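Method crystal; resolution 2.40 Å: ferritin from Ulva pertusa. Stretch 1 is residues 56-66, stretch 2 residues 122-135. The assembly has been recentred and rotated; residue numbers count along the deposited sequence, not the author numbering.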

# COMPACT_ATOMS: atom_id res chain seq x y z
N TYR A 56 9.84 9.55 49.48
CA TYR A 56 9.81 8.38 50.36
C TYR A 56 8.47 8.31 51.08
O TYR A 56 7.85 7.24 51.22
N VAL A 57 8.01 9.47 51.55
CA VAL A 57 6.71 9.57 52.19
C VAL A 57 5.62 9.13 51.24
O VAL A 57 4.72 8.37 51.61
N TYR A 58 5.69 9.62 50.00
CA TYR A 58 4.69 9.23 49.01
C TYR A 58 4.71 7.73 48.76
O TYR A 58 3.66 7.12 48.54
N HIS A 59 5.90 7.13 48.82
CA HIS A 59 6.02 5.70 48.64
C HIS A 59 5.33 4.97 49.80
O HIS A 59 4.70 3.92 49.60
N ALA A 60 5.44 5.52 51.00
CA ALA A 60 4.76 4.92 52.15
C ALA A 60 3.23 4.99 51.97
O ALA A 60 2.50 4.01 52.26
N LEU A 61 2.74 6.12 51.47
CA LEU A 61 1.31 6.28 51.23
C LEU A 61 0.83 5.24 50.25
O LEU A 61 -0.25 4.65 50.40
N HIS A 62 1.66 4.98 49.25
CA HIS A 62 1.34 3.97 48.26
C HIS A 62 1.12 2.61 48.93
O HIS A 62 0.13 1.91 48.65
N SER A 63 2.04 2.23 49.80
CA SER A 63 1.94 0.92 50.44
C SER A 63 0.70 0.84 51.31
O SER A 63 0.10 -0.22 51.47
N TYR A 64 0.32 1.97 51.88
CA TYR A 64 -0.88 1.98 52.70
C TYR A 64 -2.12 1.63 51.85
O TYR A 64 -2.88 0.72 52.19
N PHE A 65 -2.29 2.32 50.73
CA PHE A 65 -3.46 2.07 49.87
C PHE A 65 -3.40 0.75 49.11
O PHE A 65 -4.44 0.23 48.68
N ALA A 66 -2.20 0.19 48.99
CA ALA A 66 -2.03 -1.16 48.44
C ALA A 66 -2.54 -2.27 49.37
O ALA A 66 -2.77 -3.39 48.91
N GLY A 122 -11.77 10.03 56.96
CA GLY A 122 -11.61 8.89 56.08
C GLY A 122 -10.18 8.94 55.59
O GLY A 122 -9.62 10.04 55.46
N GLU A 123 -9.55 7.78 55.35
CA GLU A 123 -8.14 7.78 54.93
C GLU A 123 -7.91 8.46 53.56
O GLU A 123 -6.89 9.11 53.35
N ALA A 124 -8.86 8.30 52.64
CA ALA A 124 -8.70 8.92 51.34
C ALA A 124 -8.50 10.41 51.54
O ALA A 124 -7.41 10.95 51.28
N LEU A 125 -9.54 11.05 52.05
CA LEU A 125 -9.55 12.50 52.19
C LEU A 125 -8.38 12.95 53.03
O LEU A 125 -7.71 13.95 52.71
N TYR A 126 -8.12 12.23 54.11
CA TYR A 126 -7.02 12.58 54.99
C TYR A 126 -5.69 12.57 54.24
O TYR A 126 -4.95 13.55 54.27
N ALA A 127 -5.39 11.45 53.57
CA ALA A 127 -4.18 11.34 52.77
C ALA A 127 -4.06 12.48 51.75
O ALA A 127 -2.96 13.02 51.54
N MET A 128 -5.18 12.86 51.13
CA MET A 128 -5.12 13.93 50.13
C MET A 128 -4.91 15.30 50.80
O MET A 128 -4.24 16.19 50.26
N GLU A 129 -5.47 15.45 52.00
CA GLU A 129 -5.21 16.66 52.77
C GLU A 129 -3.76 16.70 53.24
O GLU A 129 -3.14 17.76 53.25
N LEU A 130 -3.21 15.55 53.60
CA LEU A 130 -1.81 15.46 53.99
C LEU A 130 -0.93 15.84 52.80
O LEU A 130 -0.04 16.68 52.91
N ALA A 131 -1.22 15.21 51.66
CA ALA A 131 -0.50 15.47 50.41
C ALA A 131 -0.52 16.95 50.02
O ALA A 131 0.52 17.55 49.75
N LEU A 132 -1.71 17.53 49.99
CA LEU A 132 -1.86 18.95 49.70
C LEU A 132 -0.96 19.76 50.63
O LEU A 132 -0.18 20.60 50.18
N SER A 133 -1.06 19.47 51.92
CA SER A 133 -0.31 20.19 52.95
C SER A 133 1.18 20.09 52.67
O SER A 133 1.92 21.08 52.77
N LEU A 134 1.61 18.88 52.32
CA LEU A 134 3.01 18.65 51.96
C LEU A 134 3.41 19.46 50.72
O LEU A 134 4.51 20.00 50.65
N GLU A 135 2.51 19.55 49.75
CA GLU A 135 2.80 20.28 48.53
C GLU A 135 2.90 21.78 48.79
O GLU A 135 3.80 22.44 48.28

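The two helices run nearly antiparallel (173° between their directions, 12.0 Å between axes), so walking up stretch 2 means walking back down stretch 1. Gly-122 N-caps the second helix at phi/psi 90/147, where a CB would jam against the preceding carbonyl. Glu-123 points toward stretch 1 with an off-well chi1 of -1°; its CG lies 3.4 Å from Tyr-64 OH (chi1 t), while its OE1 turns back to accept a weak hydrogen bond from Ala-124 N (2.8 Å, 124°). Ala-124 directs its CB away, leaving its CA 4.3 Å from Phe-65 CE1. Ala-127 points inward, and its small CB meets the edge of the Phe-65 ring (chi1 m), 3.5 Å from CZ, as well as Leu-61 CD2 at 4.1 Å; here the backbones come nearest, with 7.6 Å between the CA atoms of Leu-61 and Ala-127. Leu-130 (chi1 t) reaches Leu-61 more loosely, CD1 to CD1 at 4.5 Å. Ala-131 sits sideways, its CB 4.1 Å from Tyr-58 CE1. Leu-134, in the mt rotamer, places CD1 4.0 Å from Val-57 CG1. Glu-135 (chi1 m, chi2 m) starts sideways, but its end approaches Tyr-58: the phenol OH donates to Glu-135 OE2 at 2.6 Å, near the ring plane, the one hydrogen bond across the stretches.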

# COMPACT_ATOMS: atom_id res chain seq x y z
CB TYR A 56 10.96 8.49 51.35
CG TYR A 56 11.52 7.20 51.94
CD1 TYR A 56 11.88 6.13 51.12
CD2 TYR A 56 11.76 7.09 53.31
CE1 TYR A 56 12.42 4.97 51.67
CE2 TYR A 56 12.29 5.93 53.86
CZ TYR A 56 12.63 4.88 53.05
OH TYR A 56 13.17 3.74 53.61
CB VAL A 57 6.42 11.00 52.62
CG1 VAL A 57 5.00 11.11 53.13
CG2 VAL A 57 7.43 11.45 53.66
CB TYR A 58 4.86 10.01 47.71
CG TYR A 58 4.25 11.39 47.80
CD1 TYR A 58 3.24 11.64 48.73
CD2 TYR A 58 4.68 12.43 46.99
CE1 TYR A 58 2.67 12.90 48.84
CE2 TYR A 58 4.11 13.70 47.09
CZ TYR A 58 3.10 13.92 48.03
OH TYR A 58 2.51 15.17 48.16
CB HIS A 59 7.48 5.28 48.51
CG HIS A 59 7.66 4.05 47.68
ND1 HIS A 59 8.91 3.59 47.29
CD2 HIS A 59 6.76 3.19 47.14
CE1 HIS A 59 8.76 2.50 46.56
NE2 HIS A 59 7.47 2.23 46.46
CB ALA A 60 5.20 5.58 53.46
CB LEU A 61 1.03 7.67 50.69
CG LEU A 61 0.96 8.70 51.82
CD1 LEU A 61 1.09 10.14 51.29
CD2 LEU A 61 -0.33 8.51 52.59
CB HIS A 62 2.45 3.86 47.22
CG HIS A 62 2.45 2.56 46.50
ND1 HIS A 62 1.56 2.27 45.49
CD2 HIS A 62 3.20 1.44 46.67
CE1 HIS A 62 1.78 1.04 45.05
NE2 HIS A 62 2.77 0.52 45.75
CB SER A 63 3.20 0.59 51.24
OG SER A 63 4.21 0.13 50.37
CB TYR A 64 -1.05 3.30 53.48
CG TYR A 64 -2.34 3.32 54.26
CD1 TYR A 64 -2.43 2.72 55.52
CD2 TYR A 64 -3.49 3.90 53.72
CE1 TYR A 64 -3.62 2.71 56.22
CE2 TYR A 64 -4.69 3.89 54.42
CZ TYR A 64 -4.75 3.29 55.67
OH TYR A 64 -5.94 3.28 56.37
CB PHE A 65 -3.71 3.26 48.94
CG PHE A 65 -4.12 4.50 49.67
CD1 PHE A 65 -5.43 4.66 50.10
CD2 PHE A 65 -3.18 5.48 49.99
CE1 PHE A 65 -5.82 5.80 50.81
CE2 PHE A 65 -3.56 6.61 50.69
CZ PHE A 65 -4.88 6.77 51.10
CB ALA A 66 -0.57 -1.42 48.07
CB GLU A 123 -7.53 6.37 54.92
CG GLU A 123 -8.46 5.24 55.35
CD GLU A 123 -9.47 4.87 54.28
OE1 GLU A 123 -9.63 5.65 53.32
OE2 GLU A 123 -10.10 3.80 54.41
CB ALA A 124 -9.92 8.66 50.46
CB LEU A 125 -10.86 12.98 52.83
CG LEU A 125 -10.88 14.46 53.20
CD1 LEU A 125 -10.58 15.36 52.00
CD2 LEU A 125 -12.23 14.80 53.80
CB TYR A 126 -6.96 11.65 56.20
CG TYR A 126 -5.70 11.83 57.00
CD1 TYR A 126 -4.80 10.78 57.17
CD2 TYR A 126 -5.39 13.06 57.58
CE1 TYR A 126 -3.63 10.94 57.90
CE2 TYR A 126 -4.23 13.23 58.32
CZ TYR A 126 -3.35 12.17 58.47
OH TYR A 126 -2.20 12.33 59.20
CB ALA A 127 -4.13 10.00 52.06
CB MET A 128 -6.35 13.91 49.22
CG MET A 128 -6.50 12.57 48.48
SD MET A 128 -4.96 12.04 47.65
CE MET A 128 -4.85 13.30 46.37
CB GLU A 129 -6.18 16.76 53.95
CG GLU A 129 -7.62 17.10 53.56
CD GLU A 129 -8.53 17.33 54.76
OE1 GLU A 129 -8.11 17.01 55.90
OE2 GLU A 129 -9.66 17.82 54.57
CB LEU A 130 -1.48 14.03 54.43
CG LEU A 130 -0.33 13.78 55.40
CD1 LEU A 130 0.37 12.49 55.03
CD2 LEU A 130 0.67 14.92 55.46
CB ALA A 131 -1.06 14.61 49.27
CB LEU A 132 -3.32 19.37 49.88
CG LEU A 132 -3.61 20.88 49.83
CD1 LEU A 132 -3.10 21.51 48.54
CD2 LEU A 132 -5.11 21.12 50.00
CB SER A 133 -0.63 19.62 54.35
OG SER A 133 -2.01 19.78 54.66
CB LEU A 134 3.27 17.16 51.74
CG LEU A 134 3.38 16.31 53.01
CD1 LEU A 134 3.61 14.83 52.69
CD2 LEU A 134 4.50 16.83 53.89
CB GLU A 135 1.75 19.96 47.47
CG GLU A 135 1.74 18.51 47.03
CD GLU A 135 3.04 18.11 46.38
OE1 GLU A 135 3.74 19.01 45.88
OE2 GLU A 135 3.36 16.90 46.35